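Local coordinates for tailspike protein (Siphovirus 9NA, PDB 3RIQ) that probably recognises Salmonella lipopolysaccharide as the phage receptor and cleaves its O-antigen chains as an endorhamnosidase, at residues N174-E188 / T203-G217. Residues are numbered along the deposited sequence; the frame is centred on the assembly and turned at random.
Sequences NHILVESPRNFIAWE and TGNKVVGGEIKYGSG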
loop_
_atom_site.group_PDB
_atom_site.type_symbol
_atom_site.label_atom_id
_atom_site.label_comp_id
_atom_site.label_asym_id
_atom_site.label_seq_id
_atom_site.Cartn_x
_atom_site.Cartn_y
_atom_site.Cartn_z
ATOM N N ASN A 174 22.266 -21.438 3.677
ATOM C CA ASN A 174 21.775 -20.310 4.497
ATOM C C ASN A 174 22.286 -19.012 3.887
ATOM O O ASN A 174 23.340 -18.987 3.222
ATOM C CB ASN A 174 22.289 -20.395 5.935
ATOM C CG ASN A 174 21.827 -21.641 6.644
ATOM O OD1 ASN A 174 20.687 -21.718 7.127
ATOM N ND2 ASN A 174 22.722 -22.646 6.701
ATOM N N HIS A 175 21.538 -17.938 4.119
ATOM C CA HIS A 175 21.905 -16.609 3.628
ATOM C C HIS A 175 22.201 -16.621 2.139
ATOM O O HIS A 175 23.160 -15.969 1.666
ATOM C CB HIS A 175 23.008 -15.988 4.487
ATOM C CG HIS A 175 22.565 -15.748 5.900
ATOM N ND1 HIS A 175 21.751 -14.690 6.250
ATOM C CD2 HIS A 175 22.736 -16.485 7.020
ATOM C CE1 HIS A 175 21.478 -14.760 7.542
ATOM N NE2 HIS A 175 22.058 -15.848 8.029
ATOM N N ILE A 176 21.376 -17.362 1.394
ATOM C CA ILE A 176 21.398 -17.242 -0.070
ATOM C C ILE A 176 20.509 -16.056 -0.457
ATOM O O ILE A 176 19.331 -15.994 -0.084
ATOM C CB ILE A 176 20.858 -18.532 -0.749
ATOM C CG1 ILE A 176 21.650 -19.774 -0.259
ATOM C CG2 ILE A 176 20.879 -18.359 -2.261
ATOM C CD1 ILE A 176 23.130 -19.753 -0.575
ATOM N N LEU A 177 21.071 -15.110 -1.210
ATOM C CA LEU A 177 20.262 -14.007 -1.767
ATOM C C LEU A 177 20.197 -14.152 -3.262
ATOM O O LEU A 177 21.248 -14.170 -3.912
ATOM C CB LEU A 177 20.918 -12.651 -1.411
ATOM C CG LEU A 177 20.314 -11.428 -2.118
ATOM C CD1 LEU A 177 18.807 -11.208 -1.726
ATOM C CD2 LEU A 177 21.142 -10.191 -1.732
ATOM N N VAL A 178 18.982 -14.294 -3.809
ATOM C CA VAL A 178 18.784 -14.342 -5.256
ATOM C C VAL A 178 18.119 -13.053 -5.707
ATOM O O VAL A 178 16.955 -12.788 -5.339
ATOM C CB VAL A 178 17.923 -15.553 -5.686
ATOM C CG1 VAL A 178 17.866 -15.649 -7.219
ATOM C CG2 VAL A 178 18.453 -16.827 -5.062
ATOM N N GLU A 179 18.851 -12.239 -6.457
ATOM C CA GLU A 179 18.322 -10.952 -6.918
ATOM C C GLU A 179 17.834 -11.048 -8.351
ATOM O O GLU A 179 18.561 -11.509 -9.236
ATOM C CB GLU A 179 19.384 -9.861 -6.860
ATOM C CG GLU A 179 19.720 -9.476 -5.396
ATOM C CD GLU A 179 20.752 -8.354 -5.264
ATOM O OE1 GLU A 179 21.615 -8.197 -6.169
ATOM O OE2 GLU A 179 20.738 -7.671 -4.215
ATOM N N SER A 180 16.588 -10.622 -8.558
ATOM C CA SER A 180 16.055 -10.383 -9.899
ATOM C C SER A 180 16.182 -11.546 -10.902
ATOM O O SER A 180 16.738 -11.368 -11.997
ATOM C CB SER A 180 16.667 -9.102 -10.483
ATOM O OG SER A 180 16.110 -8.861 -11.754
ATOM N N PRO A 181 15.627 -12.729 -10.557
ATOM C CA PRO A 181 15.495 -13.732 -11.626
ATOM C C PRO A 181 14.794 -13.092 -12.836
ATOM O O PRO A 181 13.853 -12.287 -12.672
ATOM C CB PRO A 181 14.590 -14.808 -10.990
ATOM C CG PRO A 181 13.860 -14.085 -9.835
ATOM C CD PRO A 181 14.889 -13.090 -9.324
ATOM N N ARG A 182 15.229 -13.456 -14.041
ATOM C CA ARG A 182 14.662 -12.844 -15.252
ATOM C C ARG A 182 14.994 -13.701 -16.453
ATOM O O ARG A 182 15.888 -14.547 -16.347
ATOM C CB ARG A 182 15.240 -11.440 -15.429
ATOM C CG ARG A 182 16.785 -11.361 -15.489
ATOM C CD ARG A 182 17.256 -9.874 -15.447
ATOM N NE ARG A 182 16.875 -9.142 -16.645
ATOM C CZ ARG A 182 17.601 -9.114 -17.765
ATOM N NH1 ARG A 182 18.731 -9.840 -17.863
ATOM N NH2 ARG A 182 17.162 -8.424 -18.823
ATOM N N ASN A 183 14.267 -13.522 -17.566
ATOM C CA ASN A 183 14.358 -14.500 -18.653
ATOM C C ASN A 183 14.311 -15.929 -18.091
ATOM O O ASN A 183 15.184 -16.770 -18.392
ATOM C CB ASN A 183 15.637 -14.281 -19.457
ATOM C CG ASN A 183 15.758 -12.866 -19.973
ATOM O OD1 ASN A 183 14.838 -12.352 -20.600
ATOM N ND2 ASN A 183 16.922 -12.231 -19.734
ATOM N N PHE A 184 13.324 -16.164 -17.227
ATOM C CA PHE A 184 13.316 -17.336 -16.346
ATOM C C PHE A 184 12.059 -18.177 -16.589
ATOM O O PHE A 184 10.971 -17.864 -16.084
ATOM C CB PHE A 184 13.422 -16.850 -14.897
ATOM C CG PHE A 184 13.798 -17.907 -13.887
ATOM C CD1 PHE A 184 14.921 -17.733 -13.081
ATOM C CD2 PHE A 184 13.045 -19.088 -13.744
ATOM C CE1 PHE A 184 15.270 -18.700 -12.101
ATOM C CE2 PHE A 184 13.397 -20.074 -12.793
ATOM C CZ PHE A 184 14.497 -19.885 -11.957
ATOM N N ILE A 185 12.212 -19.226 -17.402
ATOM C CA ILE A 185 11.142 -20.192 -17.664
ATOM C C ILE A 185 11.503 -21.417 -16.826
ATOM O O ILE A 185 12.510 -22.121 -17.129
ATOM C CB ILE A 185 11.065 -20.520 -19.150
ATOM C CG1 ILE A 185 10.853 -19.233 -19.963
ATOM C CG2 ILE A 185 9.974 -21.560 -19.403
ATOM C CD1 ILE A 185 11.251 -19.352 -21.387
ATOM N N ALA A 186 10.756 -21.644 -15.740
ATOM C CA ALA A 186 11.098 -22.666 -14.752
ATOM C C ALA A 186 10.821 -24.082 -15.240
ATOM O O ALA A 186 10.114 -24.288 -16.252
ATOM C CB ALA A 186 10.311 -22.372 -13.453
ATOM N N TRP A 187 11.410 -25.057 -14.552
ATOM C CA TRP A 187 11.138 -26.481 -14.857
ATOM C C TRP A 187 10.147 -27.086 -13.824
ATOM O O TRP A 187 9.053 -27.519 -14.188
ATOM C CB TRP A 187 12.462 -27.247 -14.882
ATOM C CG TRP A 187 12.291 -28.720 -15.113
ATOM C CD1 TRP A 187 12.770 -29.747 -14.326
ATOM C CD2 TRP A 187 11.610 -29.347 -16.217
ATOM N NE1 TRP A 187 12.429 -30.964 -14.883
ATOM C CE2 TRP A 187 11.728 -30.750 -16.041
ATOM C CE3 TRP A 187 10.940 -28.861 -17.348
ATOM C CZ2 TRP A 187 11.178 -31.672 -16.949
ATOM C CZ3 TRP A 187 10.390 -29.754 -18.227
ATOM C CH2 TRP A 187 10.528 -31.157 -18.044
ATOM N N GLU A 188 10.533 -27.057 -12.550
ATOM C CA GLU A 188 9.698 -27.489 -11.440
ATOM C C GLU A 188 9.376 -26.220 -10.631
ATOM O O GLU A 188 8.766 -25.288 -11.181
ATOM C CB GLU A 188 10.397 -28.624 -10.654
ATOM C CG GLU A 188 10.443 -29.887 -11.487
ATOM C CD GLU A 188 11.371 -30.968 -10.978
ATOM O OE1 GLU A 188 10.940 -32.135 -11.015
ATOM O OE2 GLU A 188 12.535 -30.677 -10.607
ATOM N N THR A 203 18.015 -20.422 7.097
ATOM C CA THR A 203 17.680 -19.032 7.399
ATOM C C THR A 203 18.376 -18.050 6.482
ATOM O O THR A 203 19.395 -18.403 5.899
ATOM C CB THR A 203 17.910 -18.687 8.886
ATOM O OG1 THR A 203 17.145 -17.528 9.237
ATOM C CG2 THR A 203 19.393 -18.431 9.172
ATOM N N GLY A 204 17.807 -16.844 6.356
ATOM C CA GLY A 204 18.408 -15.814 5.530
ATOM C C GLY A 204 18.261 -16.022 4.031
ATOM O O GLY A 204 18.885 -15.304 3.271
ATOM N N ASN A 205 17.481 -17.023 3.603
ATOM C CA ASN A 205 17.369 -17.386 2.197
ATOM C C ASN A 205 16.221 -16.575 1.620
ATOM O O ASN A 205 15.073 -16.590 2.148
ATOM C CB ASN A 205 17.086 -18.867 2.059
ATOM C CG ASN A 205 18.258 -19.711 2.517
ATOM O OD1 ASN A 205 19.426 -19.371 2.240
ATOM N ND2 ASN A 205 17.949 -20.860 3.127
ATOM N N LYS A 206 16.514 -15.813 0.584
ATOM C CA LYS A 206 15.540 -14.838 0.063
ATOM C C LYS A 206 15.642 -14.636 -1.447
ATOM O O LYS A 206 16.746 -14.773 -2.027
ATOM C CB LYS A 206 15.674 -13.512 0.808
ATOM C CG LYS A 206 16.868 -12.710 0.545
ATOM C CD LYS A 206 16.872 -11.491 1.480
ATOM C CE LYS A 206 16.899 -11.968 2.941
ATOM N NZ LYS A 206 16.944 -10.895 3.921
ATOM N N VAL A 207 14.517 -14.312 -2.069
ATOM C CA VAL A 207 14.487 -13.859 -3.458
ATOM C C VAL A 207 13.976 -12.423 -3.430
ATOM O O VAL A 207 12.949 -12.135 -2.775
ATOM C CB VAL A 207 13.537 -14.755 -4.286
ATOM C CG1 VAL A 207 13.418 -14.286 -5.774
ATOM C CG2 VAL A 207 14.020 -16.249 -4.210
ATOM N N VAL A 208 14.639 -11.523 -4.169
ATOM C CA VAL A 208 14.212 -10.105 -4.246
ATOM C C VAL A 208 14.240 -9.648 -5.690
ATOM O O VAL A 208 15.313 -9.646 -6.300
ATOM C CB VAL A 208 15.182 -9.197 -3.415
ATOM C CG1 VAL A 208 14.752 -7.717 -3.513
ATOM C CG2 VAL A 208 15.262 -9.685 -1.953
ATOM N N GLY A 209 13.078 -9.231 -6.226
ATOM C CA GLY A 209 13.058 -8.692 -7.595
ATOM C C GLY A 209 12.692 -9.733 -8.619
ATOM O O GLY A 209 12.737 -10.943 -8.324
ATOM N N GLY A 210 12.373 -9.268 -9.842
ATOM C CA GLY A 210 12.305 -10.145 -11.004
ATOM C C GLY A 210 10.987 -10.843 -11.261
ATOM O O GLY A 210 9.922 -10.459 -10.741
ATOM N N GLU A 211 11.075 -11.873 -12.080
ATOM C CA GLU A 211 9.915 -12.594 -12.592
ATOM C C GLU A 211 10.298 -14.026 -12.906
ATOM O O GLU A 211 11.372 -14.279 -13.514
ATOM C CB GLU A 211 9.330 -11.916 -13.855
ATOM C CG GLU A 211 8.100 -12.663 -14.401
ATOM C CD GLU A 211 7.180 -11.821 -15.293
ATOM O OE1 GLU A 211 7.479 -10.610 -15.515
ATOM O OE2 GLU A 211 6.125 -12.373 -15.761
ATOM N N ILE A 212 9.453 -14.961 -12.479
ATOM C CA ILE A 212 9.620 -16.391 -12.768
ATOM C C ILE A 212 8.342 -16.847 -13.468
ATOM O O ILE A 212 7.235 -16.543 -12.992
ATOM C CB ILE A 212 9.848 -17.171 -11.427
ATOM C CG1 ILE A 212 11.248 -16.803 -10.862
ATOM C CG2 ILE A 212 9.679 -18.700 -11.631
ATOM C CD1 ILE A 212 11.452 -17.212 -9.444
ATOM N N LYS A 213 8.503 -17.604 -14.553
ATOM C CA LYS A 213 7.410 -17.997 -15.447
ATOM C C LYS A 213 7.297 -19.506 -15.569
ATOM O O LYS A 213 8.317 -20.209 -15.693
ATOM C CB LYS A 213 7.666 -17.436 -16.851
ATOM C CG LYS A 213 7.975 -15.954 -16.864
ATOM C CD LYS A 213 8.145 -15.426 -18.308
ATOM C CE LYS A 213 8.530 -13.948 -18.258
ATOM N NZ LYS A 213 8.659 -13.315 -19.625
ATOM N N TYR A 214 6.065 -20.010 -15.552
ATOM C CA TYR A 214 5.814 -21.452 -15.764
ATOM C C TYR A 214 6.556 -22.343 -14.743
ATOM O O TYR A 214 6.661 -21.969 -13.578
ATOM C CB TYR A 214 6.017 -21.880 -17.240
ATOM C CG TYR A 214 5.094 -21.120 -18.172
ATOM C CD1 TYR A 214 3.738 -21.473 -18.280
ATOM C CD2 TYR A 214 5.554 -20.030 -18.931
ATOM C CE1 TYR A 214 2.853 -20.758 -19.116
ATOM C CE2 TYR A 214 4.684 -19.294 -19.799
ATOM C CZ TYR A 214 3.334 -19.670 -19.870
ATOM O OH TYR A 214 2.481 -18.983 -20.699
ATOM N N GLY A 215 7.013 -23.524 -15.175
ATOM C CA GLY A 215 7.420 -24.575 -14.225
ATOM C C GLY A 215 6.246 -25.308 -13.645
ATOM O O GLY A 215 5.148 -24.746 -13.511
ATOM N N SER A 216 6.436 -26.582 -13.328
ATOM C CA SER A 216 5.313 -27.375 -12.781
ATOM C C SER A 216 5.040 -27.068 -11.310
ATOM O O SER A 216 4.012 -27.511 -10.785
ATOM C CB SER A 216 5.566 -28.896 -12.952
ATOM O OG SER A 216 6.740 -29.256 -12.208
ATOM N N GLY A 217 5.971 -26.363 -10.649
ATOM C CA GLY A 217 5.904 -26.125 -9.207
ATOM C C GLY A 217 5.489 -24.698 -8.850
ATOM O O GLY A 217 4.668 -24.071 -9.544
HETATM O O HOH W 1 20.509 -12.956 5.007
HETATM O O HOH W 2 11.355 -14.228 -16.286
HETATM O O HOH W 3 7.751 -24.756 -17.637
HETATM O O HOH W 4 7.886 -22.396 -10.903
#
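Leu177, Val178 and Glu179 pair in parallel with Lys206, Val207 and Val208, and Ile185 pairs with Lys213 in a second ladder one residue out of register with the first. The strand axes of 176-179 and 206-208 lie 4.8 Å apart, those of 184-186 and 211-214 4.7 Å, as expected of neighbouring coils of a right-handed beta-helix, the first pair 19° from parallel and the second splayed to 42°. In the loops between the ladders, Glu211 N donates to Pro181 O, and water 2 joins Phe184 N to Glu211 O.

Where the first ladder begins, an asparagine side chain stands in for backbone: Asn205 OD1 accepts a hydrogen bond from Ile176 N at 2.9 Å, in its carbonyl plane, while Asn205 ND2 is held by Asn225 and Cys173 O. Beside it, Thr203 N reaches a lone pair of Asn174 OD1 (3.0 Å), and Gly204 CA lies over a face of the His175 ring, 4.0 Å from its centroid.

Inward, Ile212 CG1 sits over the Phe184 ring, 4.1 Å from the centroid, and also meets Pro181 CB at 3.9 Å. With Phe184 CG anti to the backbone N (chi1 -164°), the ring lies alongside the Ile212 side chain, pointing the same way. On the outer face, Leu177 CD1 lies against the Lys206 chain; Lys206 NZ forms a salt bridge with Asp232 of the same chain, whereas Lys213 NZ forms salt bridges with Asp230 and Asp232 of the second subunit.

Apolar and CH-pi packing thus joins the two coils on the inward side, while outward Lys213 links them to a neighbouring subunit.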